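Local coordinates for protein aquaporin aqpM (Methanothermobacter marburgensis str. Marburg, PDB 2F2B) that forms a homotetrameric membrane channel that lets water flow in either direction in response to osmolarity, with a transient increase in initial glycerol flux, at residues T5-A10 / G97-P102; M147-V152 / T188-I193; A165-A170 / L238-L243; P206-M211 / D217-Y222. All blocks are in the same frame, centred on the assembly; numbering follows the deposited sequence.

Overall arrangement
Contacts 1 and 3 belong to the cytoplasmic side of this aquaporin, contacts 2 and 4 to its extracellular half. Contacts 3 and 4 lie farthest apart, 34 Å between centres, on opposite sides of the chain's centre, although contact 4 is nested in the loop that contact 3 closes. Contacts 2 and 3 share helix 143-166. Contact 4 is nearest to contact 2, with about 7 Å between nearest atoms; it folds the chain after helix 200-214 back onto that helix, whose N-terminal end holds the second NPA motif. Within a chain contacts 1 and 3 stay about 14 Å apart (nearest atoms), but across the tetramer Lys6 bonds Tyr242 O of a neighbouring subunit.

Contact 1: T5-A10 / G97-P102; sequences TKRCIA and GREVVP
Arg7 sends its CG off opposite its own carbonyl carbon and then bends at chi3 (-74°), which swings the guanidinium across to Glu99. The glutamate starts from the same kind of first torsion but runs extended beyond CG, and the two side chains meet at roughly a right angle. What results is a two-pronged, end-on salt bridge: NH2 of Arg7 lies 2.7 Å from OE2 of Glu99, and NH1 of Arg7 lies 3.0 Å from OE1 of Glu99. Both oxygens stay close to the guanidinium plane, yet the carboxylate is turned 34° from it. OE2 is met on its syn side but well out of the carboxylate plane, and OE1 from above it, 43° out; the fit is therefore twisted rather than flat. Further bonds fix the arginine: NE donates to Val2 O, and NH1 also bonds Tyr103 OH, so all three guanidinium nitrogens have partners and the group has little freedom to rotate.

Beside this charged pair, Cys8 makes a softer contact. Its SG points at Pro102, sitting 4.0 Å from CB of the proline and 3.8 Å from the carbonyl O of Pro102. The backbones come closest here as well, with 6.9 Å between CA of Cys8 and CA of Pro102.

The contact is a surface link at the cytoplasmic side of the aquaporin fold. It ties the start of helix 4-33 to the start of helix 100-122, while Arg7 also touches Ser77 in the loop that follows helix 52-73.

Contact 2: M147-V152 / T188-I193; sequences MLAEVV and TTLGNI
The carbonyl O of Leu190 takes a hydrogen bond from N of Ile193, 3.0 Å away, and this three-residue step puts both side chains in front of Ala149. It lies at the kinked end of helix 175-194, which packs against helix 143-166, two membrane-spanning helices of the aquaporin fold. All three touching residues are buried, and the contact between them is apolar. Ala149 acts as the small partner: its CB sits 3.9 Å from CG of Leu190 and 4.1 Å from CG2 of Ile193. Ile193 presents that branch because CG2 lies anti to its backbone N. With only a methyl on one side, the backbones can draw in to 6.8 Å between CA of Ala149 and CA of Leu190. Leu190 has chi1 of -96° and chi2 of 21°, both well off the staggered values. Phe20 of a neighbouring subunit lies against this leucine too. One residue on from Ala149, OE1 of Glu150 bonds Ser194 OG and Ser197 N, and its OE2 bonds Leu198 N, bracing the chain that leads into the second NPA motif. Across the contact, the closest approach is a leucine methyl against a helix carbonyl: CD2 of Leu190 stands 3.4 Å from O of Ala149.

Contact 3: A165-A170 / L238-L243; sequences AVDERA and LTYQYL
The segments are joined by a hydrogen bond from Tyr240 OH to Asp167 OD1, with 2.8 Å between the two oxygens. The tyrosine leaves its helix with CG anti to the backbone N (chi1 -171°), and this carries the hydroxyl out to the aspartate. OD1 lies at the edge of the ring, in its plane, but the carboxylate stands nearly upright against the ring, so the hydroxyl comes in from above the carboxylate, 62° out of its plane.

The ionic interactions stay within 165-170. OD2 of Asp167 accepts twice from Arg169: NE of the arginine is 2.6 Å from OD2 of Asp167 in a salt bridge, and the backbone N of Arg169 is 2.9 Å from the same OD2. NE comes on the syn side and N on the anti side, from opposite faces of the carboxylate plane. The bond to the backbone N makes an Asx turn, set inside the type I beta turn of Asp167 to Ala170, which Ala170 N closes on the carbonyl O of Asp167 at 3.0 Å.

Apolar neighbours flank the tyrosine. Ile159 and Met162 of helix 143-166 touch its side chain, as does Ala72 of a neighbouring subunit.

A buried carboxylate thus has three donors, two on OD2 and one on OD1. The two from Arg169 hold the carboxylate within its own turn, and the one from Tyr240 ties that turn to the last turn of helix 224-243 on the cytoplasmic side of the channel; together they would favour the ionised form.

Contact 4: P206-M211 / D217-Y222; sequences PYLNDM and DLWNYY
The chain leaves helix 200-214 and folds back on it, bringing CA of Met211 to 5.4 Å from CA of Asp217 and CA of Tyr207 to 6.3 Å from CA of Leu218. Water 1 bridges the gap, donating to Tyr207 O and accepting from Leu218 N. Tyr207 fills the middle. CB of Leu218 sits over the centre of one face of its ring, a CH-pi contact with 3.7 Å from that CB to the ring centroid. The same ring turns its edge to the face of Trp219 in a T-shaped pair, planes at 85°, while CB of Tyr207 rests on that indole face near its rim. NE1 of Trp219 makes a weak hydrogen bond to SD of Met211 at 3.3 Å, and the sulfur, lying at the indole edge, also makes a Met-aromatic contact. An Asx turn, with Asp217 OD1 accepting from Trp219 N, shapes the return. Tyr222 closes the aromatic cluster, its ring oblique to that of Tyr207. The hydroxyls anchor outside: Tyr207 OH bonds Thr135 O, and Tyr222 OH bonds Pro200 O of the second NPA motif. Helix 200-214 is the half-spanning pore helix that carries this motif in the aquaporin fold.

Contact 1: T5-A10 / G97-P102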
loop_
_atom_site.group_PDB
_atom_site.type_symbol
_atom_site.label_atom_id
_atom_site.label_comp_id
_atom_site.label_asym_id
_atom_site.label_seq_id
_atom_site.Cartn_x
_atom_site.Cartn_y
_atom_site.Cartn_z
ATOM N N THR A 5 23.240 13.803 -23.195
ATOM C CA THR A 5 24.227 13.363 -22.217
ATOM C C THR A 5 23.603 13.317 -20.822
ATOM O O THR A 5 23.720 12.318 -20.114
ATOM C CB THR A 5 25.451 14.307 -22.186
ATOM O OG1 THR A 5 26.170 14.189 -23.420
ATOM C CG2 THR A 5 26.377 13.950 -21.032
ATOM N N LYS A 6 22.936 14.397 -20.436
ATOM C CA LYS A 6 22.299 14.458 -19.126
ATOM C C LYS A 6 21.114 13.501 -19.032
ATOM O O LYS A 6 20.850 12.933 -17.968
ATOM C CB LYS A 6 21.858 15.890 -18.826
ATOM C CG LYS A 6 23.033 16.811 -18.517
ATOM C CD LYS A 6 22.591 18.243 -18.292
ATOM C CE LYS A 6 23.768 19.105 -17.854
ATOM N NZ LYS A 6 23.374 20.530 -17.686
ATOM N N ARG A 7 20.403 13.318 -20.139
ATOM C CA ARG A 7 19.264 12.410 -20.145
ATOM C C ARG A 7 19.728 10.964 -20.000
ATOM O O ARG A 7 19.057 10.155 -19.358
ATOM C CB ARG A 7 18.434 12.606 -21.416
ATOM C CG ARG A 7 17.584 13.872 -21.355
ATOM C CD ARG A 7 16.607 13.978 -22.505
ATOM N NE ARG A 7 17.259 14.335 -23.763
ATOM C CZ ARG A 7 17.210 13.595 -24.862
ATOM N NH1 ARG A 7 16.543 12.448 -24.861
ATOM N NH2 ARG A 7 17.813 14.009 -25.972
ATOM N N CYS A 8 20.879 10.636 -20.580
ATOM C CA CYS A 8 21.413 9.284 -20.458
ATOM C C CYS A 8 21.902 9.064 -19.028
ATOM O O CYS A 8 21.775 7.966 -18.483
ATOM C CB CYS A 8 22.551 9.055 -21.455
ATOM S SG CYS A 8 21.975 8.729 -23.140
ATOM N N ILE A 9 22.463 10.102 -18.418
ATOM C CA ILE A 9 22.919 9.987 -17.037
ATOM C C ILE A 9 21.686 9.726 -16.164
ATOM O O ILE A 9 21.726 8.909 -15.242
ATOM C CB ILE A 9 23.632 11.276 -16.563
ATOM C CG1 ILE A 9 24.962 11.435 -17.303
ATOM C CG2 ILE A 9 23.870 11.221 -15.055
ATOM C CD1 ILE A 9 25.662 12.762 -17.027
ATOM N N ALA A 10 20.587 10.410 -16.473
ATOM C CA ALA A 10 19.346 10.232 -15.723
ATOM C C ALA A 10 18.822 8.803 -15.885
ATOM O O ALA A 10 18.373 8.196 -14.917
ATOM C CB ALA A 10 18.295 11.232 -16.194
ATOM N N GLY A 97 14.213 7.179 -32.962
ATOM C CA GLY A 97 15.036 5.995 -33.120
ATOM C C GLY A 97 16.510 6.256 -32.865
ATOM O O GLY A 97 17.227 5.376 -32.392
ATOM N N ARG A 98 16.965 7.468 -33.170
ATOM C CA ARG A 98 18.365 7.824 -32.977
ATOM C C ARG A 98 18.803 7.828 -31.512
ATOM O O ARG A 98 20.000 7.814 -31.223
ATOM C CB ARG A 98 18.652 9.198 -33.593
ATOM C CG ARG A 98 17.805 10.319 -33.025
ATOM C CD ARG A 98 18.199 11.663 -33.616
ATOM N NE ARG A 98 17.366 12.743 -33.099
ATOM C CZ ARG A 98 16.107 12.959 -33.464
ATOM N NH1 ARG A 98 15.524 12.172 -34.358
ATOM N NH2 ARG A 98 15.425 13.959 -32.925
ATOM N N GLU A 99 17.844 7.846 -30.589
ATOM C CA GLU A 99 18.176 7.858 -29.165
ATOM C C GLU A 99 17.875 6.535 -28.463
ATOM O O GLU A 99 18.128 6.392 -27.268
ATOM C CB GLU A 99 17.424 8.987 -28.453
ATOM C CG GLU A 99 17.589 10.350 -29.105
ATOM C CD GLU A 99 17.037 11.479 -28.258
ATOM O OE1 GLU A 99 16.008 11.271 -27.579
ATOM O OE2 GLU A 99 17.624 12.581 -28.281
ATOM N N VAL A 100 17.339 5.569 -29.203
ATOM C CA VAL A 100 17.012 4.269 -28.625
ATOM C C VAL A 100 18.239 3.544 -28.072
ATOM O O VAL A 100 18.250 3.130 -26.910
ATOM C CB VAL A 100 16.305 3.362 -29.661
ATOM C CG1 VAL A 100 16.232 1.925 -29.143
ATOM C CG2 VAL A 100 14.907 3.891 -29.935
ATOM N N VAL A 101 19.275 3.387 -28.891
ATOM C CA VAL A 101 20.475 2.698 -28.429
ATOM C C VAL A 101 21.151 3.425 -27.261
ATOM O O VAL A 101 21.572 2.791 -26.294
ATOM C CB VAL A 101 21.484 2.487 -29.582
ATOM C CG1 VAL A 101 22.771 1.878 -29.048
ATOM C CG2 VAL A 101 20.869 1.566 -30.631
ATOM N N PRO A 102 21.276 4.761 -27.338
ATOM C CA PRO A 102 21.906 5.498 -26.237
ATOM C C PRO A 102 21.176 5.247 -24.912
ATOM O O PRO A 102 21.807 5.001 -23.884
ATOM C CB PRO A 102 21.797 6.948 -26.692
ATOM C CG PRO A 102 21.964 6.829 -28.176
ATOM C CD PRO A 102 21.094 5.633 -28.514
#

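Contact 2: M147-V152 / T188-I193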
loop_
_atom_site.group_PDB
_atom_site.type_symbol
_atom_site.label_atom_id
_atom_site.label_comp_id
_atom_site.label_asym_id
_atom_site.label_seq_id
_atom_site.Cartn_x
_atom_site.Cartn_y
_atom_site.Cartn_z
ATOM N N MET A 147 7.764 -16.960 -20.776
ATOM C CA MET A 147 7.709 -16.014 -21.879
ATOM C C MET A 147 6.318 -15.386 -21.948
ATOM O O MET A 147 6.181 -14.170 -22.063
ATOM C CB MET A 147 8.011 -16.735 -23.197
ATOM C CG MET A 147 7.910 -15.855 -24.429
ATOM S SD MET A 147 9.286 -14.711 -24.556
ATOM C CE MET A 147 10.516 -15.776 -25.328
ATOM N N LEU A 148 5.286 -16.223 -21.883
ATOM C CA LEU A 148 3.913 -15.732 -21.939
ATOM C C LEU A 148 3.636 -14.780 -20.777
ATOM O O LEU A 148 2.972 -13.762 -20.949
ATOM C CB LEU A 148 2.921 -16.905 -21.914
ATOM C CG LEU A 148 1.428 -16.559 -21.991
ATOM C CD1 LEU A 148 1.133 -15.761 -23.251
ATOM C CD2 LEU A 148 0.607 -17.847 -21.969
ATOM N N ALA A 149 4.153 -15.110 -19.596
ATOM C CA ALA A 149 3.960 -14.264 -18.420
ATOM C C ALA A 149 4.574 -12.882 -18.637
ATOM O O ALA A 149 3.956 -11.859 -18.323
ATOM C CB ALA A 149 4.581 -14.927 -17.188
ATOM N N GLU A 150 5.788 -12.847 -19.179
ATOM C CA GLU A 150 6.461 -11.576 -19.430
ATOM C C GLU A 150 5.724 -10.748 -20.485
ATOM O O GLU A 150 5.669 -9.523 -20.393
ATOM C CB GLU A 150 7.915 -11.820 -19.846
ATOM C CG GLU A 150 8.780 -12.373 -18.708
ATOM C CD GLU A 150 9.010 -11.360 -17.585
ATOM O OE1 GLU A 150 9.126 -11.777 -16.408
ATOM O OE2 GLU A 150 9.092 -10.148 -17.882
ATOM N N VAL A 151 5.151 -11.408 -21.487
ATOM C CA VAL A 151 4.405 -10.678 -22.508
ATOM C C VAL A 151 3.164 -10.018 -21.902
ATOM O O VAL A 151 2.925 -8.825 -22.107
ATOM C CB VAL A 151 3.949 -11.604 -23.666
ATOM C CG1 VAL A 151 2.998 -10.845 -24.600
ATOM C CG2 VAL A 151 5.156 -12.086 -24.450
ATOM N N VAL A 152 2.373 -10.790 -21.159
ATOM C CA VAL A 152 1.151 -10.256 -20.554
ATOM C C VAL A 152 1.472 -9.172 -19.526
ATOM O O VAL A 152 0.835 -8.116 -19.498
ATOM C CB VAL A 152 0.320 -11.379 -19.883
ATOM C CG1 VAL A 152 -0.965 -10.797 -19.283
ATOM C CG2 VAL A 152 -0.024 -12.453 -20.915
ATOM N N THR A 188 3.342 -8.897 -7.908
ATOM C CA THR A 188 2.623 -9.675 -6.909
ATOM C C THR A 188 2.031 -10.938 -7.540
ATOM O O THR A 188 2.081 -12.020 -6.954
ATOM C CB THR A 188 1.501 -8.827 -6.261
ATOM O OG1 THR A 188 2.081 -7.660 -5.666
ATOM C CG2 THR A 188 0.772 -9.621 -5.180
ATOM N N THR A 189 1.497 -10.802 -8.750
ATOM C CA THR A 189 0.889 -11.934 -9.447
ATOM C C THR A 189 1.885 -12.858 -10.153
ATOM O O THR A 189 1.851 -14.077 -9.977
ATOM C CB THR A 189 -0.117 -11.450 -10.519
ATOM O OG1 THR A 189 -1.124 -10.632 -9.906
ATOM C CG2 THR A 189 -0.797 -12.647 -11.198
ATOM N N LEU A 190 2.770 -12.261 -10.945
ATOM C CA LEU A 190 3.738 -13.006 -11.756
ATOM C C LEU A 190 5.118 -13.292 -11.160
ATOM O O LEU A 190 5.910 -14.020 -11.761
ATOM C CB LEU A 190 3.913 -12.274 -13.094
ATOM C CG LEU A 190 3.124 -12.691 -14.347
ATOM C CD1 LEU A 190 1.881 -13.479 -13.997
ATOM C CD2 LEU A 190 2.794 -11.454 -15.164
ATOM N N GLY A 191 5.407 -12.731 -9.992
ATOM C CA GLY A 191 6.708 -12.947 -9.383
ATOM C C GLY A 191 7.092 -14.410 -9.240
ATOM O O GLY A 191 8.202 -14.804 -9.605
ATOM N N ASN A 192 6.171 -15.220 -8.727
ATOM C CA ASN A 192 6.446 -16.638 -8.512
ATOM C C ASN A 192 6.296 -17.500 -9.763
ATOM O O ASN A 192 6.302 -18.732 -9.683
ATOM C CB ASN A 192 5.548 -17.186 -7.401
ATOM C CG ASN A 192 6.280 -18.157 -6.488
ATOM O OD1 ASN A 192 6.774 -17.776 -5.430
ATOM N ND2 ASN A 192 6.368 -19.416 -6.905
ATOM N N ILE A 193 6.158 -16.859 -10.918
ATOM C CA ILE A 193 6.050 -17.594 -12.172
ATOM C C ILE A 193 7.315 -17.373 -13.000
ATOM O O ILE A 193 8.056 -18.320 -13.274
ATOM C CB ILE A 193 4.800 -17.163 -12.983
ATOM C CG1 ILE A 193 3.533 -17.546 -12.204
ATOM C CG2 ILE A 193 4.788 -17.852 -14.343
ATOM C CD1 ILE A 193 2.239 -17.151 -12.885
#

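Contact 3: A165-A170 / L238-L243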
loop_
_atom_site.group_PDB
_atom_site.type_symbol
_atom_site.label_atom_id
_atom_site.label_comp_id
_atom_site.label_asym_id
_atom_site.label_seq_id
_atom_site.Cartn_x
_atom_site.Cartn_y
_atom_site.Cartn_z
ATOM N N ALA A 165 0.900 8.431 -19.150
ATOM C CA ALA A 165 2.088 9.255 -19.358
ATOM C C ALA A 165 2.249 9.797 -20.776
ATOM O O ALA A 165 2.748 10.908 -20.966
ATOM C CB ALA A 165 3.338 8.473 -18.965
ATOM N N VAL A 166 1.830 9.016 -21.766
ATOM C CA VAL A 166 1.959 9.415 -23.167
ATOM C C VAL A 166 0.774 10.224 -23.684
ATOM O O VAL A 166 0.953 11.287 -24.287
ATOM C CB VAL A 166 2.151 8.170 -24.073
ATOM C CG1 VAL A 166 2.250 8.588 -25.542
ATOM C CG2 VAL A 166 3.410 7.424 -23.659
ATOM N N ASP A 167 -0.433 9.724 -23.441
ATOM C CA ASP A 167 -1.648 10.389 -23.900
ATOM C C ASP A 167 -1.773 11.822 -23.393
ATOM O O ASP A 167 -1.653 12.089 -22.199
ATOM C CB ASP A 167 -2.882 9.599 -23.463
ATOM C CG ASP A 167 -4.098 9.913 -24.310
ATOM O OD1 ASP A 167 -4.299 9.223 -25.327
ATOM O OD2 ASP A 167 -4.840 10.854 -23.971
ATOM N N GLU A 168 -2.029 12.742 -24.316
ATOM C CA GLU A 168 -2.179 14.154 -23.990
ATOM C C GLU A 168 -3.358 14.450 -23.059
ATOM O O GLU A 168 -3.416 15.515 -22.449
ATOM C CB GLU A 168 -2.327 14.965 -25.283
ATOM C CG GLU A 168 -3.035 14.208 -26.400
ATOM C CD GLU A 168 -2.179 13.085 -26.973
ATOM O OE1 GLU A 168 -2.710 12.255 -27.741
ATOM O OE2 GLU A 168 -0.972 13.038 -26.656
ATOM N N ARG A 169 -4.290 13.509 -22.946
ATOM C CA ARG A 169 -5.460 13.692 -22.090
ATOM C C ARG A 169 -5.223 13.193 -20.664
ATOM O O ARG A 169 -6.060 13.391 -19.783
ATOM C CB ARG A 169 -6.659 12.947 -22.680
ATOM C CG ARG A 169 -6.923 13.251 -24.145
ATOM C CD ARG A 169 -7.837 12.202 -24.763
ATOM N NE ARG A 169 -7.358 10.847 -24.495
ATOM C CZ ARG A 169 -7.814 9.755 -25.101
ATOM N NH1 ARG A 169 -8.764 9.851 -26.021
ATOM N NH2 ARG A 169 -7.327 8.563 -24.783
ATOM N N ALA A 170 -4.082 12.553 -20.442
ATOM C CA ALA A 170 -3.746 12.007 -19.127
ATOM C C ALA A 170 -3.726 13.058 -18.020
ATOM O O ALA A 170 -3.195 14.157 -18.202
ATOM C CB ALA A 170 -2.395 11.300 -19.193
ATOM N N LEU A 238 0.811 -0.600 -29.842
ATOM C CA LEU A 238 0.020 -0.688 -31.068
ATOM C C LEU A 238 -1.475 -0.802 -30.775
ATOM O O LEU A 238 -2.303 -0.243 -31.497
ATOM C CB LEU A 238 0.483 -1.886 -31.903
ATOM C CG LEU A 238 1.895 -1.760 -32.485
ATOM C CD1 LEU A 238 2.304 -3.066 -33.138
ATOM C CD2 LEU A 238 1.934 -0.621 -33.489
ATOM N N THR A 239 -1.813 -1.528 -29.715
ATOM C CA THR A 239 -3.204 -1.705 -29.313
ATOM C C THR A 239 -3.795 -0.375 -28.852
ATOM O O THR A 239 -4.914 -0.021 -29.222
ATOM C CB THR A 239 -3.326 -2.731 -28.163
ATOM O OG1 THR A 239 -2.887 -4.015 -28.620
ATOM C CG2 THR A 239 -4.768 -2.836 -27.685
ATOM N N TYR A 240 -3.039 0.367 -28.048
ATOM C CA TYR A 240 -3.523 1.649 -27.557
ATOM C C TYR A 240 -3.754 2.602 -28.726
ATOM O O TYR A 240 -4.769 3.296 -28.783
ATOM C CB TYR A 240 -2.519 2.262 -26.579
ATOM C CG TYR A 240 -3.049 3.485 -25.874
ATOM C CD1 TYR A 240 -2.858 4.763 -26.406
ATOM C CD2 TYR A 240 -3.778 3.364 -24.692
ATOM C CE1 TYR A 240 -3.383 5.889 -25.775
ATOM C CE2 TYR A 240 -4.308 4.482 -24.054
ATOM C CZ TYR A 240 -4.108 5.737 -24.601
ATOM O OH TYR A 240 -4.642 6.841 -23.980
ATOM N N GLN A 241 -2.804 2.624 -29.653
ATOM C CA GLN A 241 -2.883 3.476 -30.836
ATOM C C GLN A 241 -4.148 3.160 -31.630
ATOM O O GLN A 241 -4.828 4.060 -32.122
ATOM C CB GLN A 241 -1.641 3.252 -31.706
ATOM C CG GLN A 241 -1.532 4.152 -32.926
ATOM C CD GLN A 241 -0.280 3.865 -33.739
ATOM O OE1 GLN A 241 -0.112 2.771 -34.278
ATOM N NE2 GLN A 241 0.609 4.848 -33.823
ATOM N N TYR A 242 -4.458 1.873 -31.746
ATOM C CA TYR A 242 -5.638 1.422 -32.474
ATOM C C TYR A 242 -6.936 1.857 -31.793
ATOM O O TYR A 242 -7.824 2.421 -32.433
ATOM C CB TYR A 242 -5.612 -0.104 -32.607
ATOM C CG TYR A 242 -6.935 -0.714 -33.015
ATOM C CD1 TYR A 242 -7.461 -0.512 -34.293
ATOM C CD2 TYR A 242 -7.671 -1.481 -32.113
ATOM C CE1 TYR A 242 -8.690 -1.062 -34.660
ATOM C CE2 TYR A 242 -8.898 -2.032 -32.469
ATOM C CZ TYR A 242 -9.401 -1.821 -33.741
ATOM O OH TYR A 242 -10.616 -2.373 -34.087
ATOM N N LEU A 243 -7.039 1.593 -30.493
ATOM C CA LEU A 243 -8.234 1.945 -29.728
ATOM C C LEU A 243 -8.535 3.441 -29.693
ATOM O O LEU A 243 -9.699 3.842 -29.635
ATOM C CB LEU A 243 -8.113 1.423 -28.290
ATOM C CG LEU A 243 -8.075 -0.097 -28.112
ATOM C CD1 LEU A 243 -7.872 -0.434 -26.635
ATOM C CD2 LEU A 243 -9.372 -0.716 -28.632
#

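Contact 4: P206-M211 / D217-Y222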
loop_
_atom_site.group_PDB
_atom_site.type_symbol
_atom_site.label_atom_id
_atom_site.label_comp_id
_atom_site.label_asym_id
_atom_site.label_seq_id
_atom_site.Cartn_x
_atom_site.Cartn_y
_atom_site.Cartn_z
ATOM N N PRO A 206 21.375 -8.110 -12.573
ATOM C CA PRO A 206 21.534 -9.239 -11.653
ATOM C C PRO A 206 22.211 -10.441 -12.324
ATOM O O PRO A 206 23.027 -11.122 -11.706
ATOM C CB PRO A 206 20.098 -9.534 -11.230
ATOM C CG PRO A 206 19.480 -8.164 -11.229
ATOM C CD PRO A 206 19.996 -7.587 -12.527
ATOM N N TYR A 207 21.865 -10.703 -13.582
ATOM C CA TYR A 207 22.469 -11.822 -14.312
ATOM C C TYR A 207 23.983 -11.648 -14.383
ATOM O O TYR A 207 24.737 -12.583 -14.109
ATOM C CB TYR A 207 21.906 -11.903 -15.735
ATOM C CG TYR A 207 20.658 -12.753 -15.886
ATOM C CD1 TYR A 207 19.732 -12.879 -14.845
ATOM C CD2 TYR A 207 20.391 -13.408 -17.087
ATOM C CE1 TYR A 207 18.571 -13.642 -15.005
ATOM C CE2 TYR A 207 19.240 -14.166 -17.257
ATOM C CZ TYR A 207 18.334 -14.281 -16.216
ATOM O OH TYR A 207 17.197 -15.035 -16.395
ATOM N N LEU A 208 24.421 -10.449 -14.754
ATOM C CA LEU A 208 25.848 -10.158 -14.869
ATOM C C LEU A 208 26.572 -10.335 -13.537
ATOM O O LEU A 208 27.584 -11.038 -13.455
ATOM C CB LEU A 208 26.062 -8.732 -15.385
ATOM C CG LEU A 208 27.518 -8.285 -15.572
ATOM C CD1 LEU A 208 28.212 -9.217 -16.557
ATOM C CD2 LEU A 208 27.567 -6.848 -16.074
ATOM N N ASN A 209 26.053 -9.708 -12.488
ATOM C CA ASN A 209 26.682 -9.812 -11.184
ATOM C C ASN A 209 26.606 -11.212 -10.574
ATOM O O ASN A 209 27.533 -11.632 -9.876
ATOM C CB ASN A 209 26.099 -8.761 -10.236
ATOM C CG ASN A 209 26.546 -7.351 -10.596
ATOM O OD1 ASN A 209 25.943 -6.683 -11.441
ATOM N ND2 ASN A 209 27.625 -6.905 -9.975
ATOM N N ASP A 210 25.522 -11.940 -10.836
ATOM C CA ASP A 210 25.399 -13.299 -10.315
ATOM C C ASP A 210 26.475 -14.177 -10.944
ATOM O O ASP A 210 27.042 -15.057 -10.292
ATOM C CB ASP A 210 24.027 -13.901 -10.635
ATOM C CG ASP A 210 22.972 -13.534 -9.610
ATOM O OD1 ASP A 210 23.347 -13.175 -8.477
ATOM O OD2 ASP A 210 21.768 -13.626 -9.933
ATOM N N MET A 211 26.744 -13.937 -12.222
ATOM C CA MET A 211 27.753 -14.700 -12.940
ATOM C C MET A 211 29.141 -14.434 -12.364
ATOM O O MET A 211 29.902 -15.364 -12.096
ATOM C CB MET A 211 27.730 -14.325 -14.423
ATOM C CG MET A 211 28.930 -14.823 -15.213
ATOM S SD MET A 211 28.866 -14.305 -16.936
ATOM C CE MET A 211 29.453 -12.624 -16.814
ATOM N N ASP A 217 25.140 -19.037 -13.752
ATOM C CA ASP A 217 24.968 -18.746 -15.171
ATOM C C ASP A 217 23.496 -18.900 -15.564
ATOM O O ASP A 217 23.010 -20.014 -15.762
ATOM C CB ASP A 217 25.850 -19.708 -15.976
ATOM C CG ASP A 217 25.716 -19.530 -17.474
ATOM O OD1 ASP A 217 25.022 -18.595 -17.932
ATOM O OD2 ASP A 217 26.324 -20.346 -18.199
ATOM N N LEU A 218 22.796 -17.776 -15.678
ATOM C CA LEU A 218 21.376 -17.783 -16.030
ATOM C C LEU A 218 21.124 -17.276 -17.450
ATOM O O LEU A 218 19.976 -17.185 -17.887
ATOM C CB LEU A 218 20.597 -16.903 -15.042
ATOM C CG LEU A 218 20.702 -17.237 -13.550
ATOM C CD1 LEU A 218 20.108 -16.101 -12.718
ATOM C CD2 LEU A 218 19.982 -18.545 -13.265
ATOM N N TRP A 219 22.194 -16.963 -18.172
ATOM C CA TRP A 219 22.075 -16.425 -19.524
ATOM C C TRP A 219 21.223 -17.227 -20.502
ATOM O O TRP A 219 20.696 -16.677 -21.467
ATOM C CB TRP A 219 23.468 -16.187 -20.108
ATOM C CG TRP A 219 24.222 -15.142 -19.348
ATOM C CD1 TRP A 219 25.310 -15.334 -18.546
ATOM C CD2 TRP A 219 23.924 -13.741 -19.294
ATOM N NE1 TRP A 219 25.708 -14.137 -17.994
ATOM C CE2 TRP A 219 24.874 -13.144 -18.437
ATOM C CE3 TRP A 219 22.945 -12.933 -19.888
ATOM C CZ2 TRP A 219 24.875 -11.774 -18.158
ATOM C CZ3 TRP A 219 22.946 -11.569 -19.610
ATOM C CH2 TRP A 219 23.907 -11.005 -18.753
ATOM N N ASN A 220 21.082 -18.521 -20.251
ATOM C CA ASN A 220 20.278 -19.376 -21.113
ATOM C C ASN A 220 18.797 -18.995 -21.051
ATOM O O ASN A 220 18.010 -19.382 -21.916
ATOM C CB ASN A 220 20.483 -20.835 -20.701
ATOM C CG ASN A 220 20.801 -20.978 -19.223
ATOM O OD1 ASN A 220 19.925 -20.848 -18.368
ATOM N ND2 ASN A 220 22.070 -21.232 -18.914
ATOM N N TYR A 221 18.427 -18.221 -20.034
ATOM C CA TYR A 221 17.042 -17.784 -19.859
ATOM C C TYR A 221 16.837 -16.335 -20.294
ATOM O O TYR A 221 15.699 -15.871 -20.412
ATOM C CB TYR A 221 16.628 -17.885 -18.386
ATOM C CG TYR A 221 16.648 -19.273 -17.794
ATOM C CD1 TYR A 221 15.774 -20.261 -18.247
ATOM C CD2 TYR A 221 17.517 -19.588 -16.749
ATOM C CE1 TYR A 221 15.762 -21.533 -17.670
ATOM C CE2 TYR A 221 17.514 -20.854 -16.167
ATOM C CZ TYR A 221 16.635 -21.819 -16.631
ATOM O OH TYR A 221 16.621 -23.066 -16.046
ATOM N N TYR A 222 17.932 -15.621 -20.533
ATOM C CA TYR A 222 17.842 -14.212 -20.891
ATOM C C TYR A 222 16.912 -13.856 -22.052
ATOM O O TYR A 222 16.269 -12.806 -22.016
ATOM C CB TYR A 222 19.244 -13.629 -21.136
ATOM C CG TYR A 222 19.265 -12.113 -21.129
ATOM C CD1 TYR A 222 18.731 -11.397 -20.055
ATOM C CD2 TYR A 222 19.779 -11.391 -22.210
ATOM C CE1 TYR A 222 18.699 -10.001 -20.058
ATOM C CE2 TYR A 222 19.755 -9.995 -22.221
ATOM C CZ TYR A 222 19.210 -9.308 -21.143
ATOM O OH TYR A 222 19.158 -7.934 -21.156
HETATM O O HOH W 1 23.941 -15.317 -14.647
#